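Local coordinates for protein YibA (Escherichia coli, PDB 1OYZ), which is of unknown function, with oxidoreductase activity only tentatively assigned, and folds as an all-helical solenoid with HEAT-like repeats, at residues L28-L32 with S43-L47; E88-N93 with N122-K128; N96-L100 with Q132-T136; I165-K169 with C196-M200; I213-Y218 with E243-L248. All coordinates share one frame; numbering follows the deposited sequence.

Overall arrangement
From the N terminus the chain runs through seventeen helices, and each contact joins two of them. Contact 1 closes the short turn between helix 25-31 and helix 37-50. Contacts 2 and 3 both tie helix 88-101 to helix 126-136 and the turn leading into it. Their segments alternate along the chain, so the two loops cross, and both enclose helix 105-121. Contact 4 follows in series and joins helix 161-168 to helix 191-200 past helix 173-186. Contact 5 closes last, between helix 206-218 and helix 239-248. Contacts 4 and 5 touch where F197 packs on G215 and L216. Contacts 1 and 5 lie on opposite sides of the chain's centre, with centres about 46 Å apart.

Contact 1: L28-L32 with S43-L47; sequences LFRLL and SARVL
The carbonyl oxygen of L28 takes a hydrogen bond from the S43 hydroxyl, with OG 2.8 Å from L28 O. The donor sits above the carbonyl plane, 42° out of it, and the C=O...OG angle is 108°. The same oxygen also receives a weak backbone bond from L32 N. S43 can reach it because OG lies anti to the S43 backbone N (chi1 166°). Leucine carbons close round the buried hydroxyl: L28 CB and L32 CD2 each lie 3.5 Å from S43 OG.

Beyond this bond the contact is apolar. The side chains of L28 and L47 lie alongside each other, pointing opposite ways, and L28 CD1 comes to 3.6 Å from L47 CD2. V46 lies crosswise to L28 and meets the same methyl through CG1. The other branch of L47, CD1, lies obliquely to the F29 ring, 3.8 Å from F29 CD1. L47 CD1 also meets L32 CD1 tip to tip at 3.9 Å. Helix 53-63 adds to the packing at F29 and L32, and helix 68-80 at A44 and L47. Two successive helices, running in broadly opposite directions at a slant and sealed by leucines, form a helical hairpin, the building element of alpha solenoids.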
# COMPACT_ATOMS: atom_id res chain seq x y z
N LEU A 28 21.15 12.76 -17.55
CA LEU A 28 20.03 12.10 -16.89
C LEU A 28 18.74 12.49 -17.61
O LEU A 28 17.90 11.64 -17.92
CB LEU A 28 19.96 12.51 -15.43
CG LEU A 28 21.16 12.07 -14.60
CD1 LEU A 28 21.00 12.59 -13.20
CD2 LEU A 28 21.28 10.56 -14.60
N PHE A 29 18.61 13.78 -17.91
CA PHE A 29 17.44 14.27 -18.61
C PHE A 29 17.24 13.50 -19.91
O PHE A 29 16.13 13.10 -20.25
CB PHE A 29 17.60 15.76 -18.94
CG PHE A 29 17.68 16.64 -17.73
CD1 PHE A 29 16.96 16.33 -16.58
CD2 PHE A 29 18.44 17.80 -17.75
CE1 PHE A 29 17.00 17.19 -15.46
CE2 PHE A 29 18.48 18.65 -16.64
CZ PHE A 29 17.76 18.35 -15.50
N ARG A 30 18.32 13.28 -20.64
CA ARG A 30 18.18 12.56 -21.89
C ARG A 30 17.71 11.12 -21.62
O ARG A 30 16.83 10.60 -22.31
CB ARG A 30 19.51 12.58 -22.64
CG ARG A 30 19.54 11.78 -23.91
CD ARG A 30 20.76 10.85 -23.89
NE ARG A 30 22.02 11.59 -23.78
CZ ARG A 30 23.22 11.02 -23.65
NH1 ARG A 30 23.32 9.69 -23.61
NH2 ARG A 30 24.31 11.77 -23.57
N LEU A 31 18.27 10.49 -20.59
CA LEU A 31 17.90 9.12 -20.24
C LEU A 31 16.42 8.97 -19.91
O LEU A 31 15.87 7.86 -19.98
CB LEU A 31 18.77 8.63 -19.06
CG LEU A 31 19.97 7.74 -19.41
CD1 LEU A 31 20.54 8.09 -20.77
CD2 LEU A 31 21.05 7.88 -18.32
N LEU A 32 15.76 10.07 -19.56
CA LEU A 32 14.34 9.98 -19.25
C LEU A 32 13.57 9.53 -20.48
O LEU A 32 12.48 8.99 -20.36
CB LEU A 32 13.79 11.32 -18.78
CG LEU A 32 14.44 11.87 -17.52
CD1 LEU A 32 13.86 13.23 -17.21
CD2 LEU A 32 14.25 10.89 -16.34
N SER A 43 17.27 6.82 -13.75
CA SER A 43 17.66 8.20 -14.00
C SER A 43 16.78 9.13 -13.15
O SER A 43 17.27 10.00 -12.43
CB SER A 43 17.48 8.53 -15.49
OG SER A 43 17.55 9.93 -15.71
N ALA A 44 15.47 8.94 -13.24
CA ALA A 44 14.53 9.75 -12.48
C ALA A 44 14.80 9.65 -10.98
O ALA A 44 14.68 10.63 -10.26
CB ALA A 44 13.09 9.32 -12.79
N ARG A 45 15.17 8.46 -10.51
CA ARG A 45 15.44 8.31 -9.07
C ARG A 45 16.62 9.21 -8.70
O ARG A 45 16.59 9.86 -7.67
CB ARG A 45 15.76 6.85 -8.70
CG ARG A 45 14.58 5.86 -8.79
CD ARG A 45 14.98 4.43 -8.34
NE ARG A 45 15.44 4.40 -6.95
CZ ARG A 45 16.34 3.54 -6.45
NH1 ARG A 45 16.68 3.60 -5.17
NH2 ARG A 45 16.89 2.61 -7.23
N VAL A 46 17.66 9.24 -9.53
CA VAL A 46 18.80 10.08 -9.21
C VAL A 46 18.33 11.52 -9.19
O VAL A 46 18.73 12.30 -8.32
CB VAL A 46 19.93 9.93 -10.24
CG1 VAL A 46 21.13 10.75 -9.80
CG2 VAL A 46 20.30 8.48 -10.40
N LEU A 47 17.44 11.85 -10.12
CA LEU A 47 16.93 13.22 -10.16
C LEU A 47 16.13 13.55 -8.89
O LEU A 47 16.25 14.65 -8.34
CB LEU A 47 16.08 13.45 -11.44
CG LEU A 47 16.92 13.41 -12.74
CD1 LEU A 47 16.09 13.67 -13.99
CD2 LEU A 47 17.97 14.47 -12.61

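Contact 2: E88-N93 with N122-K128; sequences EDNVFN and NPIYSPK
N122, in the turn before helix 126-136, meets E88 of helix 88-101, and N122 CB lies 3.3 Å from E88 OE1. The two helices are alternate ones in the stack of an alpha solenoid. Two residues on, I124 lays CG1 over the centre of one face of its neighbour Y125, and its CD1 ends near the D89 carboxylate.

Y125 carries most of the contact. Its CG lies beside the backbone N (chi1 -59°), and the ring reaches toward helix 88-101. The opposite ring face stacks on F92 in an offset pair, with centroids 4.2 Å apart and planes only 4° from parallel. Y125 CB lies over the F92 ring, 3.5 Å from F92 CE1, and F92 CB lies over the Y125 ring in return. The phenol gives a hydrogen bond to D89, with Y125 OH 2.7 Å from D89 OD1. It comes from above the carboxylate plane, and the carboxylate stands almost upright to the ring (87°). T115 of helix 105-121 also touches F92.

S126 then turns away, and its OG donates a hydrogen bond to P123 O, which also accepts one from S126 N. At K128 the aliphatic chain meets F92 again: K128 CB lies 3.9 Å from F92 CE2, and CD 4.0 Å from that same atom.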
# COMPACT_ATOMS: atom_id res chain seq x y z
N GLU A 88 5.76 24.60 -4.12
CA GLU A 88 5.13 23.41 -3.58
C GLU A 88 3.62 23.31 -3.88
O GLU A 88 3.16 22.29 -4.39
CB GLU A 88 5.38 23.34 -2.06
CG GLU A 88 5.37 21.92 -1.51
CD GLU A 88 5.59 21.83 0.01
OE1 GLU A 88 5.41 20.72 0.55
OE2 GLU A 88 5.94 22.85 0.66
N ASP A 89 2.87 24.36 -3.59
CA ASP A 89 1.44 24.32 -3.87
C ASP A 89 1.15 24.09 -5.35
O ASP A 89 0.28 23.29 -5.69
CB ASP A 89 0.75 25.61 -3.41
CG ASP A 89 0.55 25.66 -1.90
OD1 ASP A 89 0.42 24.60 -1.26
OD2 ASP A 89 0.51 26.78 -1.35
N ASN A 90 1.87 24.79 -6.22
CA ASN A 90 1.67 24.64 -7.65
C ASN A 90 1.97 23.21 -8.11
O ASN A 90 1.26 22.67 -8.96
CB ASN A 90 2.54 25.64 -8.44
CG ASN A 90 2.11 27.11 -8.23
OD1 ASN A 90 2.48 28.00 -9.01
ND2 ASN A 90 1.34 27.36 -7.17
N VAL A 91 3.01 22.59 -7.56
CA VAL A 91 3.34 21.24 -7.96
C VAL A 91 2.26 20.29 -7.48
O VAL A 91 1.81 19.42 -8.20
CB VAL A 91 4.75 20.82 -7.44
CG1 VAL A 91 4.95 19.29 -7.54
CG2 VAL A 91 5.83 21.54 -8.26
N PHE A 92 1.82 20.48 -6.25
CA PHE A 92 0.77 19.64 -5.74
C PHE A 92 -0.45 19.76 -6.67
O PHE A 92 -1.00 18.76 -7.12
CB PHE A 92 0.39 20.06 -4.35
CG PHE A 92 -0.64 19.20 -3.77
CD1 PHE A 92 -0.30 17.99 -3.19
CD2 PHE A 92 -1.97 19.52 -3.92
CE1 PHE A 92 -1.26 17.12 -2.76
CE2 PHE A 92 -2.95 18.64 -3.49
CZ PHE A 92 -2.60 17.44 -2.91
N ASN A 93 -0.84 20.99 -6.97
CA ASN A 93 -1.98 21.20 -7.84
C ASN A 93 -1.79 20.55 -9.17
O ASN A 93 -2.73 19.97 -9.73
CB ASN A 93 -2.25 22.69 -7.97
CG ASN A 93 -2.77 23.28 -6.68
OD1 ASN A 93 -2.59 24.46 -6.39
ND2 ASN A 93 -3.42 22.44 -5.88
N ASN A 122 4.26 17.06 3.84
CA ASN A 122 3.61 18.30 4.22
C ASN A 122 2.11 18.06 4.23
O ASN A 122 1.42 18.21 3.22
CB ASN A 122 3.99 19.42 3.24
CG ASN A 122 3.53 20.79 3.71
OD1 ASN A 122 3.74 21.80 3.03
ND2 ASN A 122 2.90 20.84 4.88
N PRO A 123 1.60 17.65 5.40
CA PRO A 123 0.20 17.34 5.70
C PRO A 123 -0.83 18.41 5.35
O PRO A 123 -2.02 18.15 5.36
CB PRO A 123 0.25 17.06 7.20
CG PRO A 123 1.60 16.49 7.39
CD PRO A 123 2.46 17.40 6.57
N ILE A 124 -0.40 19.64 5.06
CA ILE A 124 -1.38 20.65 4.73
C ILE A 124 -2.27 20.21 3.56
O ILE A 124 -3.37 20.73 3.37
CB ILE A 124 -0.74 22.00 4.33
CG1 ILE A 124 0.08 21.83 3.04
CG2 ILE A 124 0.10 22.54 5.49
CD1 ILE A 124 0.57 23.15 2.41
N TYR A 125 -1.77 19.25 2.78
CA TYR A 125 -2.48 18.74 1.61
C TYR A 125 -3.49 17.61 1.87
O TYR A 125 -4.20 17.19 0.95
CB TYR A 125 -1.45 18.27 0.56
CG TYR A 125 -0.50 19.37 0.09
CD1 TYR A 125 -1.00 20.55 -0.48
CD2 TYR A 125 0.89 19.24 0.24
CE1 TYR A 125 -0.14 21.58 -0.88
CE2 TYR A 125 1.76 20.28 -0.16
CZ TYR A 125 1.23 21.44 -0.72
OH TYR A 125 2.05 22.48 -1.12
N SER A 126 -3.58 17.16 3.12
CA SER A 126 -4.47 16.06 3.49
C SER A 126 -5.92 16.24 3.07
O SER A 126 -6.48 15.39 2.38
CB SER A 126 -4.39 15.82 5.00
OG SER A 126 -3.03 15.58 5.34
N PRO A 127 -6.54 17.35 3.46
CA PRO A 127 -7.93 17.61 3.08
C PRO A 127 -8.11 17.36 1.57
O PRO A 127 -9.03 16.66 1.15
CB PRO A 127 -8.13 19.09 3.45
CG PRO A 127 -7.24 19.25 4.66
CD PRO A 127 -5.99 18.47 4.26
N LYS A 128 -7.22 17.92 0.76
CA LYS A 128 -7.30 17.72 -0.69
C LYS A 128 -7.11 16.28 -1.11
O LYS A 128 -7.74 15.82 -2.06
CB LYS A 128 -6.30 18.63 -1.40
CG LYS A 128 -6.81 20.04 -1.53
CD LYS A 128 -5.67 21.01 -1.70
CE LYS A 128 -6.18 22.40 -1.97
NZ LYS A 128 -6.73 22.47 -3.35

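Contact 3: N96-L100 with Q132-T136; sequences NNMAL and QSQIT
Q132 reaches across to N96 and A99, and this is the closely packed, inner part of the contact. Its CG lies anti to its backbone N (chi1 -177°) and the chain stays extended beyond it, which carries the amide over to helix 88-101. There the amide carbon CD of Q132 lies 4.1 Å from A99 CB. The amides of N96 and Q132 lie side by side and point opposite ways. Their planes are 17° apart, so the two flat groups lie nearly coplanar. I112 of helix 105-121 touches both A99 and Q132 and brings a third helix to this side. With alanine in place of Q132 the CG and amide would be gone, which would probably open a gap beside A99 and leave N96 without its polar neighbour.

Segments 96-100 and 132-136 run nearly parallel, 15° apart, with axes 10.7 Å apart at closest approach. This is the packing of alternate helices in an alpha solenoid, and segment 132-136 belongs to the HEAT-repeat region.

The outer side is more open to solvent and has few partners: L100 is partly exposed and I135 is exposed. L100 CD2 reaches across to Q132 CG at 4.0 Å and makes one close methyl contact, 3.5 Å from I135 CG1. The L100 and I135 side chains cross at a slant. At the C-terminal end the link passes through a water molecule. The water donates to A99 O at 3.1 Å and accepts a weak bond from T136 OG1 at 3.3 Å. That hydroxyl is also hydrogen-bonded to T148 OG1 of helix 142-153.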
# COMPACT_ATOMS: atom_id res chain seq x y z
N ASN A 96 -2.39 16.76 -8.48
CA ASN A 96 -3.80 16.55 -8.13
C ASN A 96 -4.63 16.57 -9.41
O ASN A 96 -5.49 15.69 -9.65
CB ASN A 96 -4.22 17.69 -7.18
CG ASN A 96 -5.69 17.66 -6.86
OD1 ASN A 96 -6.38 18.61 -7.13
ND2 ASN A 96 -6.17 16.57 -6.25
N ASN A 97 -4.37 17.55 -10.26
CA ASN A 97 -5.10 17.63 -11.50
C ASN A 97 -4.86 16.43 -12.39
O ASN A 97 -5.81 15.85 -12.95
CB ASN A 97 -4.74 18.92 -12.25
CG ASN A 97 -5.90 19.43 -13.06
OD1 ASN A 97 -6.69 20.26 -12.58
ND2 ASN A 97 -6.03 18.92 -14.29
N MSE A 98 -3.61 16.03 -12.57
CA MSE A 98 -3.32 14.86 -13.40
C MSE A 98 -3.98 13.61 -12.82
O MSE A 98 -4.54 12.78 -13.54
CB MSE A 98 -1.81 14.61 -13.50
CG MSE A 98 -1.06 15.80 -14.08
SE MSE A 98 0.90 15.64 -13.87
CE MSE A 98 1.19 14.37 -15.34
N ALA A 99 -3.88 13.46 -11.51
CA ALA A 99 -4.47 12.31 -10.84
C ALA A 99 -5.95 12.19 -11.19
O ALA A 99 -6.50 11.08 -11.25
CB ALA A 99 -4.32 12.45 -9.33
N LEU A 100 -6.59 13.33 -11.43
CA LEU A 100 -8.02 13.33 -11.71
C LEU A 100 -8.42 13.40 -13.19
O LEU A 100 -9.44 12.80 -13.57
CB LEU A 100 -8.68 14.48 -10.94
CG LEU A 100 -8.53 14.48 -9.41
CD1 LEU A 100 -8.85 15.84 -8.87
CD2 LEU A 100 -9.43 13.42 -8.77
N GLN A 132 -9.72 14.14 -3.21
CA GLN A 132 -9.18 13.48 -4.39
C GLN A 132 -9.55 12.00 -4.41
O GLN A 132 -9.95 11.48 -5.44
CB GLN A 132 -7.66 13.60 -4.41
CG GLN A 132 -6.98 13.02 -5.64
CD GLN A 132 -5.48 13.03 -5.49
OE1 GLN A 132 -4.88 12.07 -4.95
NE2 GLN A 132 -4.85 14.13 -5.91
N SER A 133 -9.41 11.34 -3.26
CA SER A 133 -9.71 9.91 -3.18
C SER A 133 -11.22 9.68 -3.28
O SER A 133 -11.66 8.63 -3.77
CB SER A 133 -9.17 9.34 -1.87
OG SER A 133 -7.79 9.66 -1.73
N GLN A 134 -12.01 10.66 -2.87
CA GLN A 134 -13.45 10.51 -2.98
C GLN A 134 -13.88 10.27 -4.42
O GLN A 134 -14.95 9.72 -4.68
CB GLN A 134 -14.16 11.73 -2.43
CG GLN A 134 -14.10 11.76 -0.93
CD GLN A 134 -14.51 13.08 -0.35
OE1 GLN A 134 -14.65 13.21 0.87
NE2 GLN A 134 -14.70 14.08 -1.21
N ILE A 135 -13.06 10.67 -5.37
CA ILE A 135 -13.46 10.40 -6.73
C ILE A 135 -12.55 9.35 -7.35
O ILE A 135 -13.01 8.48 -8.11
CB ILE A 135 -13.53 11.73 -7.58
CG1 ILE A 135 -12.51 11.72 -8.68
CG2 ILE A 135 -13.40 12.95 -6.71
CD1 ILE A 135 -13.07 11.17 -9.92
N THR A 136 -11.27 9.36 -7.00
CA THR A 136 -10.38 8.40 -7.61
C THR A 136 -10.58 6.96 -7.13
O THR A 136 -10.24 6.03 -7.83
CB THR A 136 -8.91 8.77 -7.41
OG1 THR A 136 -8.11 7.87 -8.17
CG2 THR A 136 -8.50 8.64 -5.98
O HOH W 1 -9.07 9.37 -10.91

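Contact 4: I165-K169 with C196-M200; sequences INLLK and CFVEM
L168 packs its side chain against C196, F197 and M200, and its atoms can be followed outward one by one. L168 CB comes first and lies 4.0 Å from the terminal methyl CE of M200, a selenomethionine. CG lies beside the backbone N (chi1 -71°), which sends the two methyl groups on toward helix 191-200. One of them, L168 CD1, rests 3.8 Å from C196 CB. The other, CD2, has three neighbours. L168 CD2 lies 3.7 Å from M200 CE and 3.9 Å from M200 SE. L168 CD2 also meets the edge of the F197 ring, in the plane of the ring, 4.0 Å from F197 CE1.

The M200 side chain runs nearly perpendicular to that of L168. The chain of M200 bends at its last torsion (chi3 116°), which turns M200 CE back over the L168 backbone, 3.4 Å from L168 O. On the other flank C196 SG has I165 CG2 at 4.2 Å, and the aliphatic part of K169 lies a little farther off.

No hydrogen bond spans the two segments. I183 of helix 173-186 adds to the packing on L168, and V208 and A212 of helix 206-218 touch M200. Helices 161-168 and 191-200 run in roughly the same direction with helix 173-186 between them in the chain. Apolar packing between alternate helices is usual in alpha solenoids, and segment 165-169 falls in the HEAT-repeat region.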
# COMPACT_ATOMS: atom_id res chain seq x y z
N ILE A 165 -14.33 0.87 2.66
CA ILE A 165 -15.32 -0.17 2.58
C ILE A 165 -15.60 -0.53 1.14
O ILE A 165 -15.65 -1.71 0.79
CB ILE A 165 -16.62 0.26 3.31
CG1 ILE A 165 -16.35 0.36 4.81
CG2 ILE A 165 -17.75 -0.72 3.05
CD1 ILE A 165 -17.54 0.80 5.63
N ASN A 166 -15.78 0.47 0.27
CA ASN A 166 -16.05 0.13 -1.13
C ASN A 166 -14.85 -0.61 -1.75
O ASN A 166 -15.04 -1.49 -2.58
CB ASN A 166 -16.39 1.38 -1.94
CG ASN A 166 -17.40 1.10 -3.06
OD1 ASN A 166 -18.53 0.69 -2.79
ND2 ASN A 166 -16.99 1.29 -4.31
N LEU A 167 -13.63 -0.26 -1.35
CA LEU A 167 -12.44 -0.92 -1.89
C LEU A 167 -12.34 -2.37 -1.40
O LEU A 167 -11.73 -3.22 -2.04
CB LEU A 167 -11.16 -0.13 -1.53
CG LEU A 167 -11.07 1.26 -2.20
CD1 LEU A 167 -9.91 2.09 -1.66
CD2 LEU A 167 -10.93 1.09 -3.72
N LEU A 168 -12.92 -2.64 -0.23
CA LEU A 168 -12.90 -4.01 0.26
C LEU A 168 -13.70 -4.85 -0.74
O LEU A 168 -13.46 -6.05 -0.89
CB LEU A 168 -13.57 -4.10 1.62
CG LEU A 168 -12.83 -3.50 2.80
CD1 LEU A 168 -13.74 -3.53 4.05
CD2 LEU A 168 -11.55 -4.28 3.05
N LYS A 169 -14.66 -4.20 -1.42
CA LYS A 169 -15.52 -4.90 -2.37
C LYS A 169 -14.96 -4.87 -3.77
O LYS A 169 -15.62 -5.27 -4.72
CB LYS A 169 -16.91 -4.26 -2.38
CG LYS A 169 -17.45 -3.93 -1.00
CD LYS A 169 -18.72 -3.08 -1.12
CE LYS A 169 -19.17 -2.53 0.23
NZ LYS A 169 -20.54 -1.95 0.14
N CYS A 196 -17.92 -7.13 6.18
CA CYS A 196 -17.13 -7.34 4.96
C CYS A 196 -16.01 -8.33 5.26
O CYS A 196 -15.70 -9.16 4.43
CB CYS A 196 -16.55 -6.03 4.41
SG CYS A 196 -17.79 -4.92 3.63
N PHE A 197 -15.42 -8.26 6.46
CA PHE A 197 -14.38 -9.20 6.78
C PHE A 197 -14.92 -10.65 6.83
O PHE A 197 -14.29 -11.55 6.27
CB PHE A 197 -13.70 -8.82 8.10
CG PHE A 197 -12.67 -7.72 7.96
CD1 PHE A 197 -12.52 -7.03 6.76
CD2 PHE A 197 -11.84 -7.39 9.01
CE1 PHE A 197 -11.56 -6.02 6.62
CE2 PHE A 197 -10.88 -6.38 8.89
CZ PHE A 197 -10.73 -5.69 7.68
N VAL A 198 -16.09 -10.86 7.45
CA VAL A 198 -16.68 -12.21 7.52
C VAL A 198 -16.80 -12.77 6.10
O VAL A 198 -16.42 -13.91 5.82
CB VAL A 198 -18.09 -12.18 8.24
CG1 VAL A 198 -18.81 -13.52 8.07
CG2 VAL A 198 -17.92 -11.86 9.73
N GLU A 199 -17.27 -11.94 5.17
CA GLU A 199 -17.41 -12.38 3.79
C GLU A 199 -16.07 -12.67 3.18
O GLU A 199 -15.93 -13.57 2.34
CB GLU A 199 -18.11 -11.30 2.94
CG GLU A 199 -19.50 -10.97 3.44
CD GLU A 199 -20.41 -12.20 3.45
OE1 GLU A 199 -21.41 -12.21 4.21
OE2 GLU A 199 -20.12 -13.15 2.69
N MSE A 200 -15.06 -11.92 3.58
CA MSE A 200 -13.72 -12.14 3.02
C MSE A 200 -13.13 -13.47 3.49
O MSE A 200 -12.17 -13.98 2.90
CB MSE A 200 -12.82 -10.94 3.36
CG MSE A 200 -13.29 -9.73 2.60
SE MSE A 200 -12.63 -8.01 3.15
CE MSE A 200 -11.67 -7.62 1.49

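Contact 5: I213-Y218 with E243-L248; sequences IIGLSY and EAAGEL
In the C-terminal part of the solenoid, S217 and Y218 of helix 206-218 pack on A244, E247 and L248 of helix 239-248. The axes of segments 213-218 and 243-248 come within 8.1 Å, at 21°. Small residues allow this close approach: S217 OG lies 3.4 Å from A244 CB, and S217 CB lies 3.4 Å from A244 O. The hydroxyl bonds within its own helix, with S217 OG 2.7 Å from I213 O. That oxygen also accepts S217 N, and the two donors come from opposite faces of its plane. Farther along, L248 CA makes a CA-H...O contact with S217 O at 3.6 Å.

Y218 and E247 meet on the more exposed side. E247 CG lies over one face of the Y218 ring in a CH-pi contact, 3.8 Å from the centroid. A bend at chi2 (-64°) turns the carboxylate back along the ring, their planes 22° apart. Beyond the ring, E247 OE2 and E243 OE1 both form salt bridges with K276. An alanine in place of E247 is likely to uncover that face of Y218 and take one carboxylate from K276. The two segments thus show the nearly parallel stacking of every second helix that builds an alpha solenoid.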
# COMPACT_ATOMS: atom_id res chain seq x y z
N ILE A 213 -9.04 -12.64 8.68
CA ILE A 213 -8.86 -13.42 9.89
C ILE A 213 -8.21 -12.62 11.00
O ILE A 213 -8.68 -12.63 12.15
CB ILE A 213 -8.02 -14.68 9.61
CG1 ILE A 213 -8.84 -15.64 8.74
CG2 ILE A 213 -7.62 -15.34 10.94
CD1 ILE A 213 -8.07 -16.74 8.12
N ILE A 214 -7.13 -11.90 10.68
CA ILE A 214 -6.50 -11.13 11.76
C ILE A 214 -7.42 -9.98 12.15
O ILE A 214 -7.56 -9.63 13.32
CB ILE A 214 -5.06 -10.61 11.39
CG1 ILE A 214 -5.11 -9.19 10.92
CG2 ILE A 214 -4.41 -11.45 10.29
CD1 ILE A 214 -4.72 -8.25 12.02
N GLY A 215 -8.07 -9.38 11.15
CA GLY A 215 -8.98 -8.29 11.46
C GLY A 215 -10.13 -8.73 12.36
O GLY A 215 -10.46 -8.06 13.35
N LEU A 216 -10.76 -9.85 12.03
CA LEU A 216 -11.88 -10.30 12.84
C LEU A 216 -11.40 -10.73 14.21
O LEU A 216 -12.04 -10.43 15.21
CB LEU A 216 -12.64 -11.44 12.15
CG LEU A 216 -13.46 -10.91 10.97
CD1 LEU A 216 -13.97 -12.02 10.07
CD2 LEU A 216 -14.61 -10.09 11.52
N SER A 217 -10.25 -11.39 14.29
CA SER A 217 -9.79 -11.81 15.60
C SER A 217 -9.44 -10.62 16.52
O SER A 217 -9.80 -10.62 17.69
CB SER A 217 -8.59 -12.76 15.47
OG SER A 217 -8.87 -13.77 14.54
N TYR A 218 -8.75 -9.61 16.02
CA TYR A 218 -8.44 -8.48 16.89
C TYR A 218 -9.75 -7.87 17.41
O TYR A 218 -9.83 -7.42 18.56
CB TYR A 218 -7.59 -7.43 16.15
CG TYR A 218 -6.11 -7.78 16.19
CD1 TYR A 218 -5.62 -8.94 15.55
CD2 TYR A 218 -5.20 -7.00 16.91
CE1 TYR A 218 -4.27 -9.30 15.64
CE2 TYR A 218 -3.85 -7.35 17.01
CZ TYR A 218 -3.39 -8.51 16.37
OH TYR A 218 -2.06 -8.87 16.50
N GLU A 243 -1.28 -16.48 15.83
CA GLU A 243 -1.32 -15.25 16.59
C GLU A 243 -2.76 -14.71 16.75
O GLU A 243 -3.14 -14.20 17.82
CB GLU A 243 -0.45 -14.21 15.89
CG GLU A 243 -0.62 -12.82 16.44
CD GLU A 243 0.00 -12.69 17.79
OE1 GLU A 243 -0.05 -11.58 18.38
OE2 GLU A 243 0.55 -13.71 18.26
N ALA A 244 -3.54 -14.78 15.66
CA ALA A 244 -4.93 -14.34 15.67
C ALA A 244 -5.71 -15.20 16.68
O ALA A 244 -6.59 -14.72 17.40
CB ALA A 244 -5.54 -14.49 14.29
N ALA A 245 -5.38 -16.49 16.71
CA ALA A 245 -6.01 -17.41 17.63
C ALA A 245 -5.87 -16.89 19.07
O ALA A 245 -6.82 -16.96 19.86
CB ALA A 245 -5.43 -18.82 17.47
N GLY A 246 -4.71 -16.34 19.41
CA GLY A 246 -4.51 -15.83 20.77
C GLY A 246 -5.24 -14.51 20.99
O GLY A 246 -5.76 -14.23 22.07
N GLU A 247 -5.28 -13.70 19.94
CA GLU A 247 -5.96 -12.42 19.99
C GLU A 247 -7.48 -12.54 20.11
O GLU A 247 -8.10 -11.76 20.82
CB GLU A 247 -5.60 -11.59 18.75
CG GLU A 247 -4.20 -10.99 18.78
CD GLU A 247 -4.04 -9.99 19.91
OE1 GLU A 247 -4.93 -9.09 20.03
OE2 GLU A 247 -3.03 -10.08 20.67
N LEU A 248 -8.09 -13.51 19.43
CA LEU A 248 -9.54 -13.70 19.47
C LEU A 248 -10.08 -13.82 20.90
O LEU A 248 -11.19 -13.36 21.18
CB LEU A 248 -9.95 -14.93 18.66
CG LEU A 248 -11.44 -15.29 18.69
CD1 LEU A 248 -12.27 -14.17 18.02
CD2 LEU A 248 -11.64 -16.61 17.95